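Local atomic coordinates of LSM2-LSM8 complex subunit lsm8 (Schizosaccharomyces pombe, PDB entry 6PPN), a protein that forms part of the nuclear LSM2-LSM8 ring, which binds the cyclic-phosphate end of U6 snRNA and aids spliceosome assembly by speeding U4/U6 annealing. Residues 3-13 with 23-34; 13-21 with 86-94. All blocks are in the same frame, centred on the assembly; numbering follows the deposited sequence.

Contact 1: residues 3-13 with 23-34; sequences LADFMEQRVQV and GSLKGFDHTTNL. With nucleotides of chain A.
Arg-10 and Ser-24 make an antiparallel non-hydrogen-bonded pair, CA atoms 4.5 Å apart, beside the hydrogen-bonded pair Val-11 and Gly-23, while the short strand axes lie at 99° to each other. Past Arg-10, Leu-25 still exchanges backbone bonds with 8-9: its N reaches Gln-9 O and its O takes the Glu-8 N-H.

The Arg-10 chain, bent at chi2 and chi3, folds back until its guanidinium lies 3.5 Å over Gly-23 CA. From there NH1 donates to Ser-24 OG at 3.1 Å, and NH2 bonds Asp-38 O. A leucine here would probably leave Ser-24 OG and Asp-38 O without these donors and lose the flat cover over Gly-23. Farther along, Lys-26 NZ meets the syn lone pair of Glu-8 OE1 at 2.8 Å in a salt bridge.

With CG set between the backbone N and the carbonyl carbon (chi1 63°), the Phe-28 ring turns one face to Leu-3, whose CB sits 3.8 Å above its centre, a CH-pi contact, whereas Met-7 SD comes to the edge, 5.2 Å from the centroid. Leu-25 CD2 packs on Phe-6 CB.

Asn-33 reads U2 of chain A: ND2 gives one hydrogen to O4 and another to Asp-29 OD2, and OD1 accepts from N3 at 2.8 Å and from Gly-62 N. A short N-terminal helical turn against a sharply bent strand, leading to an Asp- and Asn-lined uracil pocket, is the signature of the Sm fold.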
loop_
_atom_site.group_PDB
_atom_site.type_symbol
_atom_site.label_atom_id
_atom_site.label_comp_id
_atom_site.label_asym_id
_atom_site.label_seq_id
_atom_site.Cartn_x
_atom_site.Cartn_y
_atom_site.Cartn_z
ATOM N N LEU H 3 8.372 14.318 13.864
ATOM C CA LEU H 3 9.389 14.639 12.867
ATOM C C LEU H 3 9.831 16.081 12.952
ATOM O O LEU H 3 10.937 16.392 12.517
ATOM C CB LEU H 3 8.861 14.391 11.464
ATOM C CG LEU H 3 8.935 12.951 10.990
ATOM C CD1 LEU H 3 8.314 12.836 9.590
ATOM C CD2 LEU H 3 10.396 12.482 11.029
ATOM N N ALA H 4 9.004 16.970 13.500
ATOM C CA ALA H 4 9.492 18.312 13.787
ATOM C C ALA H 4 10.709 18.272 14.694
ATOM O O ALA H 4 11.567 19.159 14.617
ATOM C CB ALA H 4 8.393 19.150 14.438
ATOM N N ASP H 5 10.826 17.237 15.532
ATOM C CA ASP H 5 12.010 17.090 16.377
ATOM C C ASP H 5 13.281 16.899 15.570
ATOM O O ASP H 5 14.364 17.176 16.081
ATOM C CB ASP H 5 11.871 15.876 17.298
ATOM C CG ASP H 5 10.774 16.021 18.291
ATOM O OD1 ASP H 5 10.208 17.135 18.407
ATOM O OD2 ASP H 5 10.511 15.023 19.006
ATOM N N PHE H 6 13.178 16.413 14.332
ATOM C CA PHE H 6 14.336 16.119 13.493
ATOM C C PHE H 6 14.665 17.221 12.486
ATOM O O PHE H 6 15.624 17.066 11.719
ATOM C CB PHE H 6 14.117 14.818 12.716
ATOM C CG PHE H 6 13.938 13.601 13.572
ATOM C CD1 PHE H 6 14.305 13.599 14.898
ATOM C CD2 PHE H 6 13.408 12.435 13.023
ATOM C CE1 PHE H 6 14.144 12.464 15.673
ATOM C CE2 PHE H 6 13.251 11.288 13.786
ATOM C CZ PHE H 6 13.615 11.308 15.133
ATOM N N MET H 7 13.894 18.310 12.447
ATOM C CA MET H 7 14.071 19.327 11.410
ATOM C C MET H 7 15.491 19.902 11.392
ATOM O O MET H 7 16.097 20.154 12.441
ATOM C CB MET H 7 13.071 20.459 11.615
ATOM C CG MET H 7 11.693 20.163 11.077
ATOM S SD MET H 7 11.770 20.000 9.295
ATOM C CE MET H 7 12.349 21.647 8.906
ATOM N N GLU H 8 16.010 20.121 10.179
ATOM C CA GLU H 8 17.310 20.741 9.940
ATOM C C GLU H 8 18.462 19.906 10.476
ATOM O O GLU H 8 19.544 20.437 10.741
ATOM C CB GLU H 8 17.400 22.160 10.528
ATOM C CG GLU H 8 16.264 23.081 10.156
ATOM C CD GLU H 8 16.141 23.319 8.655
ATOM O OE1 GLU H 8 17.154 23.201 7.919
ATOM O OE2 GLU H 8 15.000 23.599 8.211
ATOM N N GLN H 9 18.251 18.613 10.691
ATOM C CA GLN H 9 19.320 17.745 11.155
ATOM C C GLN H 9 19.492 16.580 10.191
ATOM O O GLN H 9 18.604 16.283 9.382
ATOM C CB GLN H 9 19.038 17.228 12.569
ATOM C CG GLN H 9 18.846 18.347 13.582
ATOM C CD GLN H 9 18.041 17.892 14.780
ATOM O OE1 GLN H 9 18.572 17.264 15.705
ATOM N NE2 GLN H 9 16.731 18.162 14.745
ATOM N N ARG H 10 20.661 15.933 10.279
ATOM C CA ARG H 10 20.936 14.744 9.480
ATOM C C ARG H 10 20.027 13.617 9.925
ATOM O O ARG H 10 19.850 13.373 11.118
ATOM C CB ARG H 10 22.387 14.302 9.595
ATOM C CG ARG H 10 23.370 15.304 9.033
ATOM C CD ARG H 10 23.097 15.667 7.559
ATOM N NE ARG H 10 23.480 14.632 6.592
ATOM C CZ ARG H 10 23.493 14.808 5.264
ATOM N NH1 ARG H 10 23.156 15.977 4.732
ATOM N NH2 ARG H 10 23.850 13.813 4.455
ATOM N N VAL H 11 19.433 12.953 8.956
ATOM C CA VAL H 11 18.367 12.001 9.174
ATOM C C VAL H 11 18.621 10.832 8.232
ATOM O O VAL H 11 19.256 10.993 7.188
ATOM C CB VAL H 11 17.043 12.739 8.908
ATOM C CG1 VAL H 11 16.167 11.999 7.958
ATOM C CG2 VAL H 11 16.376 13.135 10.227
ATOM N N GLN H 12 18.154 9.643 8.600
ATOM C CA GLN H 12 18.374 8.450 7.791
ATOM C C GLN H 12 17.028 7.792 7.538
ATOM O O GLN H 12 16.388 7.310 8.467
ATOM C CB GLN H 12 19.327 7.457 8.463
ATOM C CG GLN H 12 19.314 6.079 7.769
ATOM C CD GLN H 12 20.366 5.115 8.300
ATOM O OE1 GLN H 12 21.562 5.290 8.059
ATOM N NE2 GLN H 12 19.921 4.090 9.024
ATOM N N VAL H 13 16.616 7.736 6.280
ATOM C CA VAL H 13 15.296 7.253 5.905
ATOM C C VAL H 13 15.440 5.841 5.388
ATOM O O VAL H 13 16.306 5.571 4.543
ATOM C CB VAL H 13 14.658 8.135 4.819
ATOM C CG1 VAL H 13 13.307 7.532 4.422
ATOM C CG2 VAL H 13 14.482 9.585 5.307
ATOM N N GLY H 23 20.150 12.391 4.785
ATOM C CA GLY H 23 20.228 13.784 4.359
ATOM C C GLY H 23 19.660 14.700 5.419
ATOM O O GLY H 23 19.220 14.256 6.476
ATOM N N SER H 24 19.709 16.003 5.134
ATOM C CA SER H 24 19.169 16.990 6.061
ATOM C C SER H 24 17.665 17.149 5.887
ATOM O O SER H 24 17.174 17.362 4.772
ATOM C CB SER H 24 19.875 18.316 5.861
ATOM O OG SER H 24 21.262 18.096 5.999
ATOM N N LEU H 25 16.922 17.039 6.987
ATOM C CA LEU H 25 15.468 17.125 6.876
ATOM C C LEU H 25 15.105 18.590 6.718
ATOM O O LEU H 25 15.329 19.397 7.628
ATOM C CB LEU H 25 14.778 16.502 8.084
ATOM C CG LEU H 25 13.242 16.462 8.052
ATOM C CD1 LEU H 25 12.775 15.616 6.867
ATOM C CD2 LEU H 25 12.674 15.880 9.329
ATOM N N LYS H 26 14.584 18.947 5.549
ATOM C CA LYS H 26 14.183 20.321 5.309
ATOM C C LYS H 26 12.682 20.509 5.431
ATOM O O LYS H 26 12.220 21.643 5.555
ATOM C CB LYS H 26 14.659 20.780 3.920
ATOM C CG LYS H 26 16.133 20.500 3.669
ATOM C CD LYS H 26 17.086 21.286 4.575
ATOM C CE LYS H 26 17.086 22.762 4.319
ATOM N NZ LYS H 26 17.990 23.496 5.295
ATOM N N GLY H 27 11.904 19.439 5.436
ATOM C CA GLY H 27 10.495 19.670 5.674
ATOM C C GLY H 27 9.720 18.388 5.529
ATOM O O GLY H 27 10.245 17.436 4.968
ATOM N N PHE H 28 8.485 18.351 6.035
ATOM C CA PHE H 28 7.634 17.186 5.936
ATOM C C PHE H 28 6.188 17.658 5.971
ATOM O O PHE H 28 5.899 18.815 6.288
ATOM C CB PHE H 28 7.906 16.225 7.091
ATOM C CG PHE H 28 7.603 16.810 8.428
ATOM C CD1 PHE H 28 8.531 17.610 9.069
ATOM C CD2 PHE H 28 6.385 16.577 9.041
ATOM C CE1 PHE H 28 8.253 18.166 10.306
ATOM C CE2 PHE H 28 6.091 17.125 10.263
ATOM C CZ PHE H 28 7.032 17.930 10.915
ATOM N N ASP H 29 5.258 16.749 5.704
ATOM C CA ASP H 29 3.863 17.123 5.908
ATOM C C ASP H 29 3.113 15.939 6.523
ATOM O O ASP H 29 3.686 14.886 6.821
ATOM C CB ASP H 29 3.236 17.594 4.587
ATOM C CG ASP H 29 3.290 16.524 3.515
ATOM O OD1 ASP H 29 3.192 15.349 3.881
ATOM O OD2 ASP H 29 3.439 16.826 2.309
ATOM N N HIS H 30 1.810 16.117 6.696
ATOM C CA HIS H 30 0.995 15.170 7.438
ATOM C C HIS H 30 0.843 13.821 6.745
ATOM O O HIS H 30 0.180 12.934 7.312
ATOM C CB HIS H 30 -0.392 15.749 7.659
ATOM C CG HIS H 30 -1.174 15.849 6.387
ATOM N ND1 HIS H 30 -0.858 16.759 5.394
ATOM C CD2 HIS H 30 -2.213 15.119 5.916
ATOM C CE1 HIS H 30 -1.688 16.602 4.378
ATOM N NE2 HIS H 30 -2.518 15.613 4.669
ATOM N N THR H 31 1.333 13.649 5.516
ATOM C CA THR H 31 1.372 12.309 4.932
ATOM C C THR H 31 2.749 11.694 5.017
ATOM O O THR H 31 2.940 10.581 4.520
ATOM C CB THR H 31 0.961 12.306 3.466
ATOM O OG1 THR H 31 1.938 13.035 2.714
ATOM C CG2 THR H 31 -0.396 12.935 3.286
ATOM N N THR H 32 3.702 12.375 5.657
ATOM C CA THR H 32 5.093 11.945 5.765
ATOM C C THR H 32 5.869 12.113 4.468
ATOM O O THR H 32 6.978 11.578 4.373
ATOM C CB THR H 32 5.217 10.481 6.236
ATOM O OG1 THR H 32 4.023 10.115 6.933
ATOM C CG2 THR H 32 6.370 10.297 7.228
ATOM N N ASN H 33 5.358 12.862 3.477
ATOM C CA ASN H 33 6.251 13.355 2.430
ATOM C C ASN H 33 7.435 14.024 3.120
ATOM O O ASN H 33 7.281 14.613 4.185
ATOM C CB ASN H 33 5.551 14.373 1.514
ATOM C CG ASN H 33 4.385 13.779 0.717
ATOM O OD1 ASN H 33 4.392 12.605 0.341
ATOM N ND2 ASN H 33 3.349 14.605 0.484
ATOM N N LEU H 34 8.628 13.882 2.559
ATOM C CA LEU H 34 9.818 14.459 3.178
ATOM C C LEU H 34 10.629 15.187 2.119
ATOM O O LEU H 34 10.620 14.796 0.952
ATOM C CB LEU H 34 10.724 13.402 3.816
ATOM C CG LEU H 34 10.083 12.370 4.728
ATOM C CD1 LEU H 34 11.129 11.330 5.077
ATOM C CD2 LEU H 34 9.554 13.017 5.997
ATOM P P U A 2 -4.829 8.899 -0.676
ATOM O OP1 U A 2 -5.884 7.992 -0.139
ATOM O OP2 U A 2 -4.869 10.350 -0.358
ATOM O "O5'" U A 2 -3.371 8.474 -0.234
ATOM C "C5'" U A 2 -2.832 7.236 -0.662
ATOM C "C4'" U A 2 -1.519 7.002 0.018
ATOM O "O4'" U A 2 -0.567 7.984 -0.473
ATOM C "C3'" U A 2 -1.548 7.168 1.537
ATOM O "O3'" U A 2 -0.495 6.383 2.068
ATOM C "C2'" U A 2 -1.140 8.615 1.696
ATOM O "O2'" U A 2 -0.648 8.933 2.978
ATOM C "C1'" U A 2 -0.061 8.717 0.618
ATOM N N1 U A 2 0.237 10.081 0.179
ATOM C C2 U A 2 1.553 10.497 0.237
ATOM O O2 U A 2 2.485 9.766 0.603
ATOM N N3 U A 2 1.747 11.793 -0.177
ATOM C C4 U A 2 0.785 12.686 -0.628
ATOM O O4 U A 2 1.095 13.835 -0.968
ATOM C C5 U A 2 -0.544 12.169 -0.642
ATOM C C6 U A 2 -0.766 10.918 -0.237
ATOM P P U A 3 -0.736 4.858 2.459
ATOM O OP1 U A 3 0.554 4.209 2.816
ATOM O OP2 U A 3 -1.515 4.185 1.393
ATOM O "O5'" U A 3 -1.661 5.041 3.732
ATOM C "C5'" U A 3 -2.015 3.973 4.550
ATOM C "C4'" U A 3 -2.288 4.501 5.914
ATOM O "O4'" U A 3 -1.137 5.220 6.378
ATOM C "C3'" U A 3 -3.441 5.491 6.058
ATOM O "O3'" U A 3 -4.619 4.858 6.509
ATOM C "C2'" U A 3 -2.967 6.481 7.127
ATOM O "O2'" U A 3 -3.728 6.262 8.305
ATOM C "C1'" U A 3 -1.535 6.025 7.420
ATOM N N1 U A 3 -0.605 7.138 7.662
ATOM C C2 U A 3 0.383 6.862 8.549
ATOM O O2 U A 3 0.524 5.728 8.989
ATOM N N3 U A 3 1.206 7.934 8.824
ATOM C C4 U A 3 1.088 9.216 8.333
ATOM O O4 U A 3 1.881 10.104 8.687
ATOM C C5 U A 3 0.005 9.410 7.443
ATOM C C6 U A 3 -0.776 8.383 7.141
#

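Contact 2: residues 13-21 with 86-94; sequences VITNDGRVV and GEAIPDVVH
Asn-16 O is met by two groups of the C-terminal tail: Val-92 N donates to it at 2.7 Å, nearly straight (163° at the hydrogen) and in the carbonyl plane, and Asp-91 CA makes a CA-H...O contact at 3.3 Å. The Val-92 bond is the single direct hydrogen bond between 13-21 and 86-94. A second link runs through water 1, which donates to Thr-15 O at 3.1 Å and to Pro-90 O at 2.7 Å and so joins two carbonyls that could not bond to each other.

Apolar contact is concentrated on Ile-89. Its extended branch carries CD1 to Ile-14 CD1 at 3.8 Å and to Val-20 CG2 at 4.0 Å, and each of these side chains is crossed at about a right angle. Between them and the bond at Asn-16, Gly-18 passes close under the tail: a CB on it would run into Ile-89 O, so the absence of a side chain permits the approach.

Toward the C terminus, Val-92 CG2 packs against the carboxamide of Asn-16, while CG1 of the same valine lies 3.6 Å over one face of the His-94 ring, offset toward its rim. Asn-16 ND2 comes to the edge of that ring with the amide and ring planes 63° apart, a packing contact rather than a bond.

One approach is unfavourable: Asp-91 OD1 stands 3.1 Å from Asp-17 O, two acceptors without a hydrogen between them. Asp-17 OD2 pairs with a basic side chain of a neighbouring subunit and, through charge alone, with Arg-19 NE. The tail is therefore held to the hairpin turn mainly through one main-chain bond, one water bridge and the packing of Ile-89 and Val-92, with its carboxylate at Asp-91 probably contributing little to the attachment.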
loop_
_atom_site.group_PDB
_atom_site.type_symbol
_atom_site.label_atom_id
_atom_site.label_comp_id
_atom_site.label_asym_id
_atom_site.label_seq_id
_atom_site.Cartn_x
_atom_site.Cartn_y
_atom_site.Cartn_z
ATOM N N VAL H 13 16.616 7.736 6.280
ATOM C CA VAL H 13 15.296 7.253 5.905
ATOM C C VAL H 13 15.440 5.841 5.388
ATOM O O VAL H 13 16.306 5.571 4.543
ATOM C CB VAL H 13 14.658 8.135 4.819
ATOM C CG1 VAL H 13 13.307 7.532 4.422
ATOM C CG2 VAL H 13 14.482 9.585 5.307
ATOM N N ILE H 14 14.596 4.945 5.888
ATOM C CA ILE H 14 14.441 3.608 5.336
ATOM C C ILE H 14 13.113 3.595 4.602
ATOM O O ILE H 14 12.067 3.867 5.212
ATOM C CB ILE H 14 14.443 2.526 6.418
ATOM C CG1 ILE H 14 15.631 2.712 7.340
ATOM C CG2 ILE H 14 14.496 1.170 5.757
ATOM C CD1 ILE H 14 16.827 2.281 6.726
ATOM N N THR H 15 13.146 3.256 3.317
ATOM C CA THR H 15 11.958 3.266 2.480
ATOM C C THR H 15 11.383 1.864 2.348
ATOM O O THR H 15 11.992 0.862 2.757
ATOM C CB THR H 15 12.298 3.831 1.106
ATOM O OG1 THR H 15 13.319 3.041 0.533
ATOM C CG2 THR H 15 12.858 5.194 1.232
ATOM N N ASN H 16 10.174 1.797 1.772
ATOM C CA ASN H 16 9.488 0.512 1.687
ATOM C C ASN H 16 10.196 -0.464 0.765
ATOM O O ASN H 16 9.978 -1.676 0.896
ATOM C CB ASN H 16 8.038 0.700 1.237
ATOM C CG ASN H 16 7.170 1.339 2.322
ATOM O OD1 ASN H 16 7.664 1.714 3.395
ATOM N ND2 ASN H 16 5.873 1.429 2.063
ATOM N N ASP H 17 11.015 0.018 -0.175
ATOM C CA ASP H 17 11.789 -0.868 -1.035
ATOM C C ASP H 17 13.155 -1.180 -0.446
ATOM O O ASP H 17 14.004 -1.743 -1.145
ATOM C CB ASP H 17 11.944 -0.276 -2.446
ATOM C CG ASP H 17 12.436 1.167 -2.434
ATOM O OD1 ASP H 17 12.808 1.663 -1.352
ATOM O OD2 ASP H 17 12.470 1.811 -3.514
ATOM N N GLY H 18 13.374 -0.875 0.833
ATOM C CA GLY H 18 14.592 -1.298 1.507
ATOM C C GLY H 18 15.771 -0.365 1.344
ATOM O O GLY H 18 16.868 -0.691 1.807
ATOM N N ARG H 19 15.587 0.799 0.743
ATOM C CA ARG H 19 16.743 1.639 0.491
ATOM C C ARG H 19 17.020 2.501 1.714
ATOM O O ARG H 19 16.145 2.736 2.540
ATOM C CB ARG H 19 16.530 2.536 -0.738
ATOM C CG ARG H 19 16.761 1.840 -2.051
ATOM C CD ARG H 19 15.608 1.942 -3.010
ATOM N NE ARG H 19 15.590 3.128 -3.864
ATOM C CZ ARG H 19 15.373 3.088 -5.180
ATOM N NH1 ARG H 19 15.353 4.204 -5.889
ATOM N NH2 ARG H 19 15.193 1.924 -5.797
ATOM N N VAL H 20 18.268 2.944 1.836
ATOM C CA VAL H 20 18.732 3.726 2.975
ATOM C C VAL H 20 19.219 5.050 2.410
ATOM O O VAL H 20 20.166 5.064 1.619
ATOM C CB VAL H 20 19.865 3.003 3.723
ATOM C CG1 VAL H 20 20.390 3.870 4.876
ATOM C CG2 VAL H 20 19.366 1.662 4.260
ATOM N N VAL H 21 18.571 6.162 2.763
ATOM C CA VAL H 21 19.059 7.443 2.255
ATOM C C VAL H 21 19.191 8.437 3.394
ATOM O O VAL H 21 18.290 8.580 4.218
ATOM C CB VAL H 21 18.182 8.026 1.110
ATOM C CG1 VAL H 21 17.749 6.930 0.132
ATOM C CG2 VAL H 21 17.020 8.763 1.611
ATOM N N GLY H 86 26.333 -6.088 5.619
ATOM C CA GLY H 86 25.046 -6.353 6.228
ATOM C C GLY H 86 24.106 -6.896 5.181
ATOM O O GLY H 86 24.418 -6.936 3.988
ATOM N N GLU H 87 22.963 -7.359 5.647
ATOM C CA GLU H 87 21.990 -7.895 4.721
ATOM C C GLU H 87 21.201 -6.753 4.114
ATOM O O GLU H 87 21.048 -5.689 4.724
ATOM C CB GLU H 87 21.066 -8.865 5.443
ATOM C CG GLU H 87 21.843 -10.025 5.984
ATOM C CD GLU H 87 20.979 -11.132 6.478
ATOM O OE1 GLU H 87 21.526 -12.059 7.108
ATOM O OE2 GLU H 87 19.758 -11.079 6.236
ATOM N N ALA H 88 20.710 -6.968 2.897
ATOM C CA ALA H 88 19.783 -6.010 2.317
ATOM C C ALA H 88 18.553 -5.924 3.195
ATOM O O ALA H 88 18.002 -6.945 3.612
ATOM C CB ALA H 88 19.372 -6.445 0.916
ATOM N N ILE H 89 18.096 -4.711 3.451
ATOM C CA ILE H 89 16.849 -4.570 4.210
ATOM C C ILE H 89 15.685 -5.071 3.356
ATOM O O ILE H 89 15.610 -4.739 2.156
ATOM C CB ILE H 89 16.655 -3.114 4.635
ATOM C CG1 ILE H 89 17.819 -2.696 5.538
ATOM C CG2 ILE H 89 15.314 -2.922 5.322
ATOM C CD1 ILE H 89 17.636 -1.348 6.190
ATOM N N PRO H 90 14.792 -5.893 3.888
ATOM C CA PRO H 90 13.706 -6.433 3.056
ATOM C C PRO H 90 12.692 -5.378 2.652
ATOM O O PRO H 90 12.587 -4.303 3.245
ATOM C CB PRO H 90 13.066 -7.479 3.961
ATOM C CG PRO H 90 14.188 -7.892 4.909
ATOM C CD PRO H 90 14.902 -6.603 5.182
ATOM N N ASP H 91 11.939 -5.693 1.599
ATOM C CA ASP H 91 10.845 -4.812 1.190
ATOM C C ASP H 91 9.712 -4.853 2.209
ATOM O O ASP H 91 9.423 -5.888 2.814
ATOM C CB ASP H 91 10.278 -5.244 -0.161
ATOM C CG ASP H 91 11.205 -4.914 -1.333
ATOM O OD1 ASP H 91 12.307 -4.349 -1.124
ATOM O OD2 ASP H 91 10.808 -5.194 -2.480
ATOM N N VAL H 92 9.012 -3.738 2.346
ATOM C CA VAL H 92 7.752 -3.786 3.063
ATOM C C VAL H 92 6.765 -4.604 2.253
ATOM O O VAL H 92 6.627 -4.412 1.037
ATOM C CB VAL H 92 7.206 -2.374 3.301
ATOM C CG1 VAL H 92 5.774 -2.466 3.783
ATOM C CG2 VAL H 92 8.048 -1.652 4.319
ATOM N N VAL H 93 6.130 -5.565 2.902
ATOM C CA VAL H 93 5.071 -6.357 2.306
ATOM C C VAL H 93 3.781 -5.961 3.001
ATOM O O VAL H 93 3.622 -6.202 4.204
ATOM C CB VAL H 93 5.333 -7.854 2.462
ATOM C CG1 VAL H 93 4.120 -8.623 2.031
ATOM C CG2 VAL H 93 6.546 -8.246 1.646
ATOM N N HIS H 94 2.851 -5.380 2.253
ATOM C CA HIS H 94 1.583 -4.982 2.851
ATOM C C HIS H 94 0.652 -6.166 2.905
ATOM O O HIS H 94 -0.177 -6.250 3.812
ATOM C CB HIS H 94 0.936 -3.864 2.065
ATOM C CG HIS H 94 1.801 -2.658 1.917
ATOM N ND1 HIS H 94 2.060 -1.796 2.964
ATOM C CD2 HIS H 94 2.445 -2.151 0.839
ATOM C CE1 HIS H 94 2.844 -0.822 2.540
ATOM N NE2 HIS H 94 3.088 -1.010 1.253
ATOM O OXT HIS H 94 0.743 -7.063 2.066
HETATM O O HOH W 1 11.962 -1.858 4.157
#

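In the fold
From the N terminus, the chain runs through the helical turn at 3-6 into strand 10-15, turns back at 15-18 and returns along strand 20-28; contact 1 closes this short loop at the far end of the hairpin and carries on to the RNA-binding turn at 29-33. Contact 2 begins at the hairpin's other end and closes a much longer loop, with most of the sheet and helix 73-78 between its segments. Their segments alternate along the chain, so the two cross rather than nest. Val-13 is common to both, the centres of the two contacts lie about 18 Å apart, and Gln-12 CD packs on Val-20 CG1 at 3.6 Å. One hairpin thus ties N-terminal turn, uracil pocket and C-terminal tail together.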